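Local atomic coordinates of cytochrome c-552 (Thiobacillus ferrooxidans, PDB entry 1H1O), a protein that carries electrons in the periplasm as a high-potential cytochrome c of the c4 type, with two hemes in one chain. Residues A137-Y141 with G142-Q146; T155-T159 with L160-I164; T77-A80 with D81-A85. All coordinates share one frame; numbering follows the deposited sequence.

In the fold
Along the chain the order is contact 3, contact 1, contact 2. Contact 3 lies on helix 73-85, in the first cytochrome c domain, and borders the heme of chain D. Contacts 1 and 2 both belong to the second domain, at the starts of the successive helices 141-153 and 159-165. Contact 1 is the central one, its centre about 17 Å from that of contact 2 and about 20 Å from that of contact 3, whereas the centres of contacts 2 and 3 are about 25 Å apart. Contact 2 supplies an axial ligand to the heme of chain C, and Tyr143 of contact 1 lies near propionates of both hemes of this diheme electron carrier.

Contact 1 (A137-Y141 with G142-Q146); sequences AGQRY and GYIIQ. With HEM (protoporphyrin IX containing Fe), chain D.
A chi1 of 174° swings the Tyr141 ring away from its backbone N and beside its carbonyl carbon, and the straight Ile145 chain (chi2 179°) sets its methyl CD1 over one face of the phenol. This CD1 lies 3.6 Å from the Tyr141 ring centroid, a CH-pi contact displaced toward the hydroxyl end. The first torsion of Gln139 lays its CG 3.5 Å from Tyr143 CD2, approaching the ring obliquely, and the bend at chi2 (46°) turns the amide back on its own backbone, where OE1 takes the N-H of Arg140 at 2.7 Å on an in-plane lone pair; Arg34 N is a second donor. Cutting Gln139 back to an alanine would probably leave both backbone N-H groups without this acceptor and open a gap beside Tyr143. That tyrosine hydroxyl is hydrogen-bonded to O2A of the heme of chain C and also lies 3.0 Å from O2A of the heme of chain D. Arg140, the N-cap residue, accepts Ile144 N at its carbonyl O (3.0 Å), and its guanidinium binds Thr27. Helix 141-153 thus begins between the Pro33 loop on the Tyr143 side and helix 170-182, whose Ala177 meets Tyr141 and Ile145.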
loop_
_atom_site.group_PDB
_atom_site.type_symbol
_atom_site.label_atom_id
_atom_site.label_comp_id
_atom_site.label_asym_id
_atom_site.label_seq_id
_atom_site.Cartn_x
_atom_site.Cartn_y
_atom_site.Cartn_z
ATOM N N ALA A 137 5.101 5.997 -0.760
ATOM C CA ALA A 137 5.238 7.366 -0.279
ATOM C C ALA A 137 3.862 8.016 -0.064
ATOM O O ALA A 137 3.085 8.170 -1.002
ATOM C CB ALA A 137 6.041 8.175 -1.275
ATOM N N GLY A 138 3.559 8.387 1.171
ATOM C CA GLY A 138 2.285 9.024 1.435
ATOM C C GLY A 138 1.197 8.060 1.863
ATOM O O GLY A 138 0.103 8.477 2.231
ATOM N N GLN A 139 1.490 6.768 1.802
ATOM C CA GLN A 139 0.524 5.766 2.207
ATOM C C GLN A 139 0.314 5.889 3.713
ATOM O O GLN A 139 1.180 6.400 4.433
ATOM C CB GLN A 139 1.030 4.370 1.855
ATOM C CG GLN A 139 -0.003 3.266 2.054
ATOM C CD GLN A 139 -1.355 3.649 1.476
ATOM O OE1 GLN A 139 -2.146 4.345 2.121
ATOM N NE2 GLN A 139 -1.619 3.215 0.250
ATOM N N ARG A 140 -0.845 5.443 4.183
ATOM C CA ARG A 140 -1.170 5.511 5.608
ATOM C C ARG A 140 -0.249 4.609 6.415
ATOM O O ARG A 140 0.132 3.520 5.981
ATOM C CB ARG A 140 -2.631 5.117 5.847
ATOM C CG ARG A 140 -3.617 5.868 4.964
ATOM C CD ARG A 140 -4.961 6.051 5.646
ATOM N NE ARG A 140 -4.784 6.607 6.989
ATOM C CZ ARG A 140 -5.784 6.952 7.796
ATOM N NH1 ARG A 140 -7.043 6.798 7.392
ATOM N NH2 ARG A 140 -5.525 7.441 9.003
ATOM N N TYR A 141 0.094 5.087 7.597
ATOM C CA TYR A 141 0.984 4.403 8.516
ATOM C C TYR A 141 0.496 3.002 8.905
ATOM O O TYR A 141 1.208 1.997 8.739
ATOM C CB TYR A 141 1.125 5.289 9.742
ATOM C CG TYR A 141 1.895 4.705 10.878
ATOM C CD1 TYR A 141 3.280 4.571 10.813
ATOM C CD2 TYR A 141 1.246 4.322 12.039
ATOM C CE1 TYR A 141 4.001 4.066 11.893
ATOM C CE2 TYR A 141 1.951 3.818 13.122
ATOM C CZ TYR A 141 3.325 3.691 13.043
ATOM O OH TYR A 141 4.004 3.178 14.116
ATOM N N GLY A 142 -0.725 2.941 9.430
ATOM C CA GLY A 142 -1.279 1.672 9.837
ATOM C C GLY A 142 -1.401 0.759 8.639
ATOM O O GLY A 142 -1.132 -0.432 8.743
ATOM N N TYR A 143 -1.785 1.308 7.493
ATOM C CA TYR A 143 -1.943 0.473 6.323
ATOM C C TYR A 143 -0.652 -0.227 5.945
ATOM O O TYR A 143 -0.660 -1.417 5.623
ATOM C CB TYR A 143 -2.429 1.270 5.130
ATOM C CG TYR A 143 -2.633 0.388 3.931
ATOM C CD1 TYR A 143 -3.738 -0.463 3.841
ATOM C CD2 TYR A 143 -1.692 0.360 2.904
ATOM C CE1 TYR A 143 -3.894 -1.325 2.746
ATOM C CE2 TYR A 143 -1.835 -0.490 1.814
ATOM C CZ TYR A 143 -2.931 -1.327 1.736
ATOM O OH TYR A 143 -3.061 -2.147 0.646
ATOM N N ILE A 144 0.454 0.509 5.973
ATOM C CA ILE A 144 1.745 -0.069 5.632
ATOM C C ILE A 144 2.085 -1.198 6.605
ATOM O O ILE A 144 2.404 -2.324 6.198
ATOM C CB ILE A 144 2.836 1.007 5.671
ATOM C CG1 ILE A 144 2.588 2.001 4.542
ATOM C CG2 ILE A 144 4.228 0.362 5.574
ATOM C CD1 ILE A 144 3.529 3.145 4.525
ATOM N N ILE A 145 1.993 -0.894 7.893
ATOM C CA ILE A 145 2.272 -1.878 8.936
ATOM C C ILE A 145 1.387 -3.100 8.748
ATOM O O ILE A 145 1.839 -4.239 8.878
ATOM C CB ILE A 145 1.997 -1.299 10.325
ATOM C CG1 ILE A 145 2.924 -0.105 10.565
ATOM C CG2 ILE A 145 2.165 -2.392 11.391
ATOM C CD1 ILE A 145 2.728 0.568 11.899
ATOM N N GLN A 146 0.123 -2.862 8.431
ATOM C CA GLN A 146 -0.815 -3.961 8.238
ATOM C C GLN A 146 -0.417 -4.836 7.064
ATOM O O GLN A 146 -0.516 -6.056 7.122
ATOM C CB GLN A 146 -2.228 -3.435 8.001
ATOM C CG GLN A 146 -3.243 -4.557 7.815
ATOM C CD GLN A 146 -3.229 -5.523 8.995
ATOM O OE1 GLN A 146 -2.518 -6.539 8.991
ATOM N NE2 GLN A 146 -4.000 -5.197 10.022
HETATM C CHA HEM D . -7.775 -1.605 -0.560
HETATM C CHB HEM D . -9.746 -0.167 -4.694
HETATM C CHC HEM D . -13.964 0.409 -2.437
HETATM C CHD HEM D . -11.994 -0.903 1.686
HETATM C C1A HEM D . -7.927 -1.265 -1.905
HETATM C C2A HEM D . -6.895 -1.347 -2.919
HETATM C C3A HEM D . -7.454 -0.934 -4.091
HETATM C C4A HEM D . -8.828 -0.608 -3.772
HETATM C CMA HEM D . -6.845 -0.824 -5.466
HETATM C CAA HEM D . -5.479 -1.814 -2.683
HETATM C CBA HEM D . -4.500 -0.647 -2.422
HETATM C CGA HEM D . -3.163 -1.031 -2.164
HETATM O O1A HEM D . -2.390 -0.087 -1.770
HETATM O O2A HEM D . -2.731 -2.195 -2.291
HETATM C C1B HEM D . -11.071 0.113 -4.428
HETATM C C2B HEM D . -12.005 0.530 -5.447
HETATM C C3B HEM D . -13.209 0.667 -4.822
HETATM C C4B HEM D . -12.983 0.367 -3.419
HETATM C CMB HEM D . -11.633 0.723 -6.905
HETATM C CAB HEM D . -14.551 1.039 -5.399
HETATM C CBB HEM D . -15.093 0.056 -6.474
HETATM C C1C HEM D . -13.803 0.118 -1.117
HETATM C C2C HEM D . -14.852 0.168 -0.127
HETATM C C3C HEM D . -14.270 -0.219 1.036
HETATM C C4C HEM D . -12.905 -0.480 0.756
HETATM C CMC HEM D . -16.268 0.567 -0.442
HETATM C CAC HEM D . -14.891 -0.386 2.434
HETATM C CBC HEM D . -16.103 -1.365 2.466
HETATM C C1D HEM D . -10.662 -1.207 1.445
HETATM C C2D HEM D . -9.758 -1.690 2.470
HETATM C C3D HEM D . -8.594 -1.909 1.831
HETATM C C4D HEM D . -8.773 -1.529 0.431
HETATM C CMD HEM D . -10.141 -1.902 3.915
HETATM C CAD HEM D . -7.318 -2.466 2.364
HETATM C CBD HEM D . -7.610 -4.053 2.466
HETATM C CGD HEM D . -6.500 -4.909 2.460
HETATM O O1D HEM D . -5.644 -4.788 3.356
HETATM O O2D HEM D . -6.373 -5.825 1.598
HETATM N NA HEM D . -9.092 -0.814 -2.435
HETATM N NB HEM D . -11.673 0.016 -3.188
HETATM N NC HEM D . -12.606 -0.281 -0.550
HETATM N ND HEM D . -10.048 -1.112 0.224
HETATM FE FE HEM D . -10.854 -0.520 -1.469
#

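Contact 2 (T155-T159 with L160-I164); sequences TRVNT and LMNQI. With HEM (protoporphyrin IX containing Fe), chain C.
Asn158 folds its side chain over the first turn of helix 159-165 and lays OD1 against the backbone of Met161. The bond from Met161 N to Asn158 OD1 is 2.6 Å long, practically straight at 179°, and lies in the plane of the amide carbonyl, making Asn158 a classical N-cap. The same residue grips the helix a second time, since its own carbonyl O accepts Asn162 N. With CG anti to the backbone N (chi1 176°), the amide is carried alongside the heme, and Asn158 ND2 comes 3.5 Å from the propionate carbon CBD of the heme of chain C.

What the cap fixes is the start of the turn that carries the iron ligand. Met161 SD binds the heme iron at 2.3 Å, with His123 as the other axial ligand. Met161 CG lies over the pyrrole nitrogen ND, and the bends at chi2 and chi3 bring SD to the iron and fold the methyl CE back above NA and NB. Leu160 and Ile164 complete the apolar cover: Leu160 CG lies 3.7 Å from heme CBC, and Ile164 CG2 3.6 Å from the meso carbon CHC.

Arg156 runs out fully extended and spans both propionates, NH1 donating to O2A at 2.9 Å and NH2 to O2D at 2.7 Å. This paired grip probably offsets much of their negative charge, and NH2 is also hydrogen-bonded to Tyr42. Phe151 of helix 141-153 packs against Arg156, Asn158 and Met161, which joins the two successive helices beside the heme.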
loop_
_atom_site.group_PDB
_atom_site.type_symbol
_atom_site.label_atom_id
_atom_site.label_comp_id
_atom_site.label_asym_id
_atom_site.label_seq_id
_atom_site.Cartn_x
_atom_site.Cartn_y
_atom_site.Cartn_z
ATOM N N THR A 155 -0.391 -14.149 4.803
ATOM C CA THR A 155 -1.816 -14.070 4.514
ATOM C C THR A 155 -2.071 -13.242 3.248
ATOM O O THR A 155 -3.085 -13.424 2.565
ATOM C CB THR A 155 -2.601 -13.560 5.748
ATOM O OG1 THR A 155 -2.036 -12.333 6.227
ATOM C CG2 THR A 155 -2.506 -14.599 6.866
ATOM N N ARG A 156 -1.161 -12.321 2.942
ATOM C CA ARG A 156 -1.259 -11.601 1.692
ATOM C C ARG A 156 -0.157 -12.298 0.908
ATOM O O ARG A 156 1.031 -12.156 1.220
ATOM C CB ARG A 156 -0.951 -10.113 1.819
ATOM C CG ARG A 156 -1.019 -9.452 0.447
ATOM C CD ARG A 156 -0.885 -7.951 0.494
ATOM N NE ARG A 156 -0.655 -7.427 -0.844
ATOM C CZ ARG A 156 -0.550 -6.139 -1.137
ATOM N NH1 ARG A 156 -0.669 -5.230 -0.178
ATOM N NH2 ARG A 156 -0.290 -5.765 -2.385
ATOM N N VAL A 157 -0.558 -13.078 -0.089
ATOM C CA VAL A 157 0.381 -13.851 -0.879
ATOM C C VAL A 157 1.008 -13.106 -2.043
ATOM O O VAL A 157 0.327 -12.636 -2.961
ATOM C CB VAL A 157 -0.288 -15.130 -1.424
ATOM C CG1 VAL A 157 0.689 -15.898 -2.284
ATOM C CG2 VAL A 157 -0.762 -16.006 -0.280
ATOM N N ASN A 158 2.326 -13.019 -1.992
ATOM C CA ASN A 158 3.122 -12.381 -3.027
ATOM C C ASN A 158 4.541 -12.883 -2.817
ATOM O O ASN A 158 5.166 -12.618 -1.794
ATOM C CB ASN A 158 3.070 -10.860 -2.907
ATOM C CG ASN A 158 3.969 -10.173 -3.916
ATOM O OD1 ASN A 158 5.107 -9.803 -3.604
ATOM N ND2 ASN A 158 3.470 -10.014 -5.142
ATOM N N THR A 159 5.029 -13.638 -3.788
ATOM C CA THR A 159 6.362 -14.206 -3.703
ATOM C C THR A 159 7.395 -13.156 -3.308
ATOM O O THR A 159 8.163 -13.357 -2.369
ATOM C CB THR A 159 6.763 -14.850 -5.043
ATOM O OG1 THR A 159 5.867 -15.928 -5.334
ATOM C CG2 THR A 159 8.187 -15.391 -4.969
ATOM N N LEU A 160 7.397 -12.029 -4.008
ATOM C CA LEU A 160 8.360 -10.962 -3.726
ATOM C C LEU A 160 8.301 -10.437 -2.307
ATOM O O LEU A 160 9.282 -10.524 -1.559
ATOM C CB LEU A 160 8.153 -9.810 -4.710
ATOM C CG LEU A 160 8.949 -9.840 -6.022
ATOM C CD1 LEU A 160 9.262 -11.259 -6.433
ATOM C CD2 LEU A 160 8.166 -9.101 -7.099
ATOM N N MET A 161 7.149 -9.899 -1.926
ATOM C CA MET A 161 6.988 -9.347 -0.587
ATOM C C MET A 161 6.963 -10.372 0.528
ATOM O O MET A 161 7.374 -10.076 1.638
ATOM C CB MET A 161 5.740 -8.469 -0.527
ATOM C CG MET A 161 5.953 -7.124 -1.208
ATOM S SD MET A 161 7.361 -6.229 -0.478
ATOM C CE MET A 161 6.867 -6.190 1.237
ATOM N N ASN A 162 6.469 -11.573 0.257
ATOM C CA ASN A 162 6.489 -12.583 1.308
ATOM C C ASN A 162 7.960 -12.844 1.645
ATOM O O ASN A 162 8.330 -12.982 2.814
ATOM C CB ASN A 162 5.795 -13.868 0.859
ATOM C CG ASN A 162 4.290 -13.722 0.824
ATOM O OD1 ASN A 162 3.714 -13.026 1.658
ATOM N ND2 ASN A 162 3.647 -14.380 -0.129
ATOM N N GLN A 163 8.804 -12.882 0.618
ATOM C CA GLN A 163 10.216 -13.101 0.852
ATOM C C GLN A 163 10.836 -11.872 1.504
ATOM O O GLN A 163 11.556 -12.000 2.484
ATOM C CB GLN A 163 10.933 -13.430 -0.453
ATOM C CG GLN A 163 10.768 -14.869 -0.878
ATOM C CD GLN A 163 11.401 -15.819 0.105
ATOM O OE1 GLN A 163 10.738 -16.721 0.621
ATOM N NE2 GLN A 163 12.694 -15.623 0.379
ATOM N N ILE A 164 10.536 -10.690 0.975
ATOM C CA ILE A 164 11.067 -9.451 1.519
ATOM C C ILE A 164 10.681 -9.201 2.983
ATOM O O ILE A 164 11.486 -8.700 3.760
ATOM C CB ILE A 164 10.611 -8.224 0.675
ATOM C CG1 ILE A 164 11.603 -7.941 -0.453
ATOM C CG2 ILE A 164 10.529 -6.988 1.542
ATOM C CD1 ILE A 164 11.740 -9.048 -1.476
HETATM C CHA HEM C . 4.165 -4.041 -2.059
HETATM C CHB HEM C . 6.804 -2.641 1.683
HETATM C CHC HEM C . 10.748 -4.177 -0.620
HETATM C CHD HEM C . 8.113 -5.512 -4.346
HETATM C C1A HEM C . 4.533 -3.516 -0.819
HETATM C C2A HEM C . 3.613 -2.985 0.164
HETATM C C3A HEM C . 4.343 -2.577 1.223
HETATM C C4A HEM C . 5.729 -2.880 0.872
HETATM C CMA HEM C . 3.896 -1.954 2.513
HETATM C CAA HEM C . 2.135 -2.931 -0.008
HETATM C CBA HEM C . 1.657 -1.698 -0.759
HETATM C CGA HEM C . 0.279 -1.532 -0.772
HETATM O O1A HEM C . -0.121 -0.429 -1.246
HETATM O O2A HEM C . -0.524 -2.384 -0.379
HETATM C C1B HEM C . 8.112 -2.949 1.364
HETATM C C2B HEM C . 9.212 -2.722 2.265
HETATM C C3B HEM C . 10.313 -3.189 1.619
HETATM C C4B HEM C . 9.891 -3.651 0.331
HETATM C CMB HEM C . 9.062 -2.115 3.641
HETATM C CAB HEM C . 11.728 -3.273 2.072
HETATM C CBB HEM C . 11.908 -3.985 3.449
HETATM C C1C HEM C . 10.391 -4.657 -1.833
HETATM C C2C HEM C . 11.302 -5.213 -2.803
HETATM C C3C HEM C . 10.521 -5.602 -3.840
HETATM C C4C HEM C . 9.183 -5.266 -3.519
HETATM C CMC HEM C . 12.800 -5.308 -2.587
HETATM C CAC HEM C . 10.899 -6.300 -5.166
HETATM C CBC HEM C . 11.750 -7.594 -4.964
HETATM C C1D HEM C . 6.791 -5.228 -4.063
HETATM C C2D HEM C . 5.687 -5.530 -4.966
HETATM C C3D HEM C . 4.591 -5.129 -4.322
HETATM C C4D HEM C . 5.019 -4.565 -3.021
HETATM C CMD HEM C . 5.841 -6.175 -6.310
HETATM C CAD HEM C . 3.148 -5.211 -4.758
HETATM C CBD HEM C . 2.610 -6.695 -4.542
HETATM C CGD HEM C . 1.415 -6.966 -5.250
HETATM O O1D HEM C . 1.430 -7.075 -6.528
HETATM O O2D HEM C . 0.327 -7.110 -4.633
HETATM N NA HEM C . 5.808 -3.448 -0.382
HETATM N NB HEM C . 8.535 -3.524 0.178
HETATM N NC HEM C . 9.087 -4.692 -2.295
HETATM N ND HEM C . 6.358 -4.639 -2.887
HETATM FE FE HEM C . 7.463 -4.061 -1.359
#

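Contact 3 (T77-A80 with D81-A85); sequences TALA and DYFNA. With HEM (protoporphyrin IX containing Fe), chain D.
The Phe83 ring is met by Leu79 O and the heme methyl CMB at oblique angles, while Tyr82 CD2 stands over the centre of one face, 3.8 Å above the plane. The two neighbouring rings are therefore turned against each other: Tyr82 offers its edge to the Phe83 face, and Phe83 CE2 in turn lies in the plane of the Tyr82 ring.

Leu79 and Phe83 are one helical turn apart and run next to each other in the same direction. Both have CG anti to the carbonyl carbon (chi1 -66° and -64°), which directs leucine and phenylalanine together to the heme side of the helix. Their own touch is loose, with Leu79 CD2 4.2 Å from Phe83 CE1; the closer meeting is with the cofactor of chain D. Leu79 CD1 reaches the methyl CMB at 3.4 Å, and Phe83 CE1 approaches the same methyl at 3.9 Å, so that one heme substituent is touched by both side chains.

Helical backbone bonds hold this pair in step. Phe83 N donates to Leu79 O at 3.0 Å, and the bonds from Asp81 N to Thr77 O and from Tyr82 N to Ala78 O are each 2.9 Å. On the side facing helix 40-51, Ala80 touches Met43, which also meets Phe83. Cys16, predicted to be a covalent heme attachment, touches the Phe83 ring as well, while the hydroxyl of Thr77 turns to Ser73 and Glu44.

Where Leu79 and Phe83 meet the heme methyl CMB, the contact is thus apolar, carbon against carbon, with the polar backbone groups bonded along the helix; such a lining would probably keep water from the region around this methyl.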
loop_
_atom_site.group_PDB
_atom_site.type_symbol
_atom_site.label_atom_id
_atom_site.label_comp_id
_atom_site.label_asym_id
_atom_site.label_seq_id
_atom_site.Cartn_x
_atom_site.Cartn_y
_atom_site.Cartn_z
ATOM N N THR A 77 -10.062 -1.104 -14.881
ATOM C CA THR A 77 -9.156 -0.206 -15.583
ATOM C C THR A 77 -9.570 1.255 -15.439
ATOM O O THR A 77 -8.732 2.141 -15.254
ATOM C CB THR A 77 -9.101 -0.554 -17.074
ATOM O OG1 THR A 77 -8.641 -1.905 -17.224
ATOM C CG2 THR A 77 -8.158 0.406 -17.815
ATOM N N ALA A 78 -10.869 1.505 -15.533
ATOM C CA ALA A 78 -11.375 2.865 -15.419
ATOM C C ALA A 78 -11.000 3.440 -14.061
ATOM O O ALA A 78 -10.486 4.554 -13.953
ATOM C CB ALA A 78 -12.893 2.873 -15.597
ATOM N N LEU A 79 -11.270 2.662 -13.024
ATOM C CA LEU A 79 -10.974 3.074 -11.663
ATOM C C LEU A 79 -9.479 3.244 -11.459
ATOM O O LEU A 79 -9.024 4.264 -10.930
ATOM C CB LEU A 79 -11.518 2.037 -10.686
ATOM C CG LEU A 79 -13.045 1.939 -10.685
ATOM C CD1 LEU A 79 -13.497 0.797 -9.799
ATOM C CD2 LEU A 79 -13.616 3.267 -10.205
ATOM N N ALA A 80 -8.718 2.241 -11.881
ATOM C CA ALA A 80 -7.268 2.284 -11.742
ATOM C C ALA A 80 -6.777 3.613 -12.295
ATOM O O ALA A 80 -5.977 4.315 -11.668
ATOM C CB ALA A 80 -6.639 1.132 -12.511
ATOM N N ASP A 81 -7.290 3.958 -13.472
ATOM C CA ASP A 81 -6.920 5.196 -14.138
ATOM C C ASP A 81 -7.303 6.404 -13.290
ATOM O O ASP A 81 -6.494 7.309 -13.055
ATOM C CB ASP A 81 -7.631 5.282 -15.492
ATOM C CG ASP A 81 -6.723 5.786 -16.590
ATOM O OD1 ASP A 81 -5.854 5.004 -17.035
ATOM O OD2 ASP A 81 -6.869 6.960 -16.998
ATOM N N TYR A 82 -8.552 6.402 -12.836
ATOM C CA TYR A 82 -9.082 7.494 -12.033
ATOM C C TYR A 82 -8.245 7.847 -10.812
ATOM O O TYR A 82 -7.807 8.988 -10.664
ATOM C CB TYR A 82 -10.505 7.173 -11.573
ATOM C CG TYR A 82 -11.086 8.264 -10.712
ATOM C CD1 TYR A 82 -11.452 9.487 -11.264
ATOM C CD2 TYR A 82 -11.216 8.094 -9.338
ATOM C CE1 TYR A 82 -11.928 10.514 -10.475
ATOM C CE2 TYR A 82 -11.695 9.117 -8.531
ATOM C CZ TYR A 82 -12.048 10.325 -9.105
ATOM O OH TYR A 82 -12.507 11.349 -8.310
ATOM N N PHE A 83 -8.035 6.878 -9.926
ATOM C CA PHE A 83 -7.263 7.143 -8.722
ATOM C C PHE A 83 -5.806 7.461 -9.018
ATOM O O PHE A 83 -5.199 8.273 -8.324
ATOM C CB PHE A 83 -7.367 5.964 -7.743
ATOM C CG PHE A 83 -8.769 5.726 -7.229
ATOM C CD1 PHE A 83 -9.541 4.688 -7.725
ATOM C CD2 PHE A 83 -9.332 6.580 -6.292
ATOM C CE1 PHE A 83 -10.863 4.506 -7.296
ATOM C CE2 PHE A 83 -10.641 6.406 -5.861
ATOM C CZ PHE A 83 -11.408 5.369 -6.365
ATOM N N ASN A 84 -5.248 6.825 -10.048
ATOM C CA ASN A 84 -3.860 7.076 -10.418
ATOM C C ASN A 84 -3.678 8.553 -10.738
ATOM O O ASN A 84 -2.643 9.137 -10.426
ATOM C CB ASN A 84 -3.462 6.225 -11.635
ATOM C CG ASN A 84 -2.076 6.592 -12.195
ATOM O OD1 ASN A 84 -1.078 6.606 -11.469
ATOM N ND2 ASN A 84 -2.018 6.881 -13.494
ATOM N N ALA A 85 -4.700 9.151 -11.346
ATOM C CA ALA A 85 -4.661 10.562 -11.719
ATOM C C ALA A 85 -5.039 11.513 -10.589
ATOM O O ALA A 85 -4.672 12.681 -10.625
ATOM C CB ALA A 85 -5.565 10.806 -12.925
HETATM C CHA HEM D . -7.775 -1.605 -0.560
HETATM C CHB HEM D . -9.746 -0.167 -4.694
HETATM C CHC HEM D . -13.964 0.409 -2.437
HETATM C CHD HEM D . -11.994 -0.903 1.686
HETATM C C1A HEM D . -7.927 -1.265 -1.905
HETATM C C2A HEM D . -6.895 -1.347 -2.919
HETATM C C3A HEM D . -7.454 -0.934 -4.091
HETATM C C4A HEM D . -8.828 -0.608 -3.772
HETATM C CMA HEM D . -6.845 -0.824 -5.466
HETATM C CAA HEM D . -5.479 -1.814 -2.683
HETATM C CBA HEM D . -4.500 -0.647 -2.422
HETATM C CGA HEM D . -3.163 -1.031 -2.164
HETATM O O1A HEM D . -2.390 -0.087 -1.770
HETATM O O2A HEM D . -2.731 -2.195 -2.291
HETATM C C1B HEM D . -11.071 0.113 -4.428
HETATM C C2B HEM D . -12.005 0.530 -5.447
HETATM C C3B HEM D . -13.209 0.667 -4.822
HETATM C C4B HEM D . -12.983 0.367 -3.419
HETATM C CMB HEM D . -11.633 0.723 -6.905
HETATM C CAB HEM D . -14.551 1.039 -5.399
HETATM C CBB HEM D . -15.093 0.056 -6.474
HETATM C C1C HEM D . -13.803 0.118 -1.117
HETATM C C2C HEM D . -14.852 0.168 -0.127
HETATM C C3C HEM D . -14.270 -0.219 1.036
HETATM C C4C HEM D . -12.905 -0.480 0.756
HETATM C CMC HEM D . -16.268 0.567 -0.442
HETATM C CAC HEM D . -14.891 -0.386 2.434
HETATM C CBC HEM D . -16.103 -1.365 2.466
HETATM C C1D HEM D . -10.662 -1.207 1.445
HETATM C C2D HEM D . -9.758 -1.690 2.470
HETATM C C3D HEM D . -8.594 -1.909 1.831
HETATM C C4D HEM D . -8.773 -1.529 0.431
HETATM C CMD HEM D . -10.141 -1.902 3.915
HETATM C CAD HEM D . -7.318 -2.466 2.364
HETATM C CBD HEM D . -7.610 -4.053 2.466
HETATM C CGD HEM D . -6.500 -4.909 2.460
HETATM O O1D HEM D . -5.644 -4.788 3.356
HETATM O O2D HEM D . -6.373 -5.825 1.598
HETATM N NA HEM D . -9.092 -0.814 -2.435
HETATM N NB HEM D . -11.673 0.016 -3.188
HETATM N NC HEM D . -12.606 -0.281 -0.550
HETATM N ND HEM D . -10.048 -1.112 0.224
HETATM FE FE HEM D . -10.854 -0.520 -1.469
#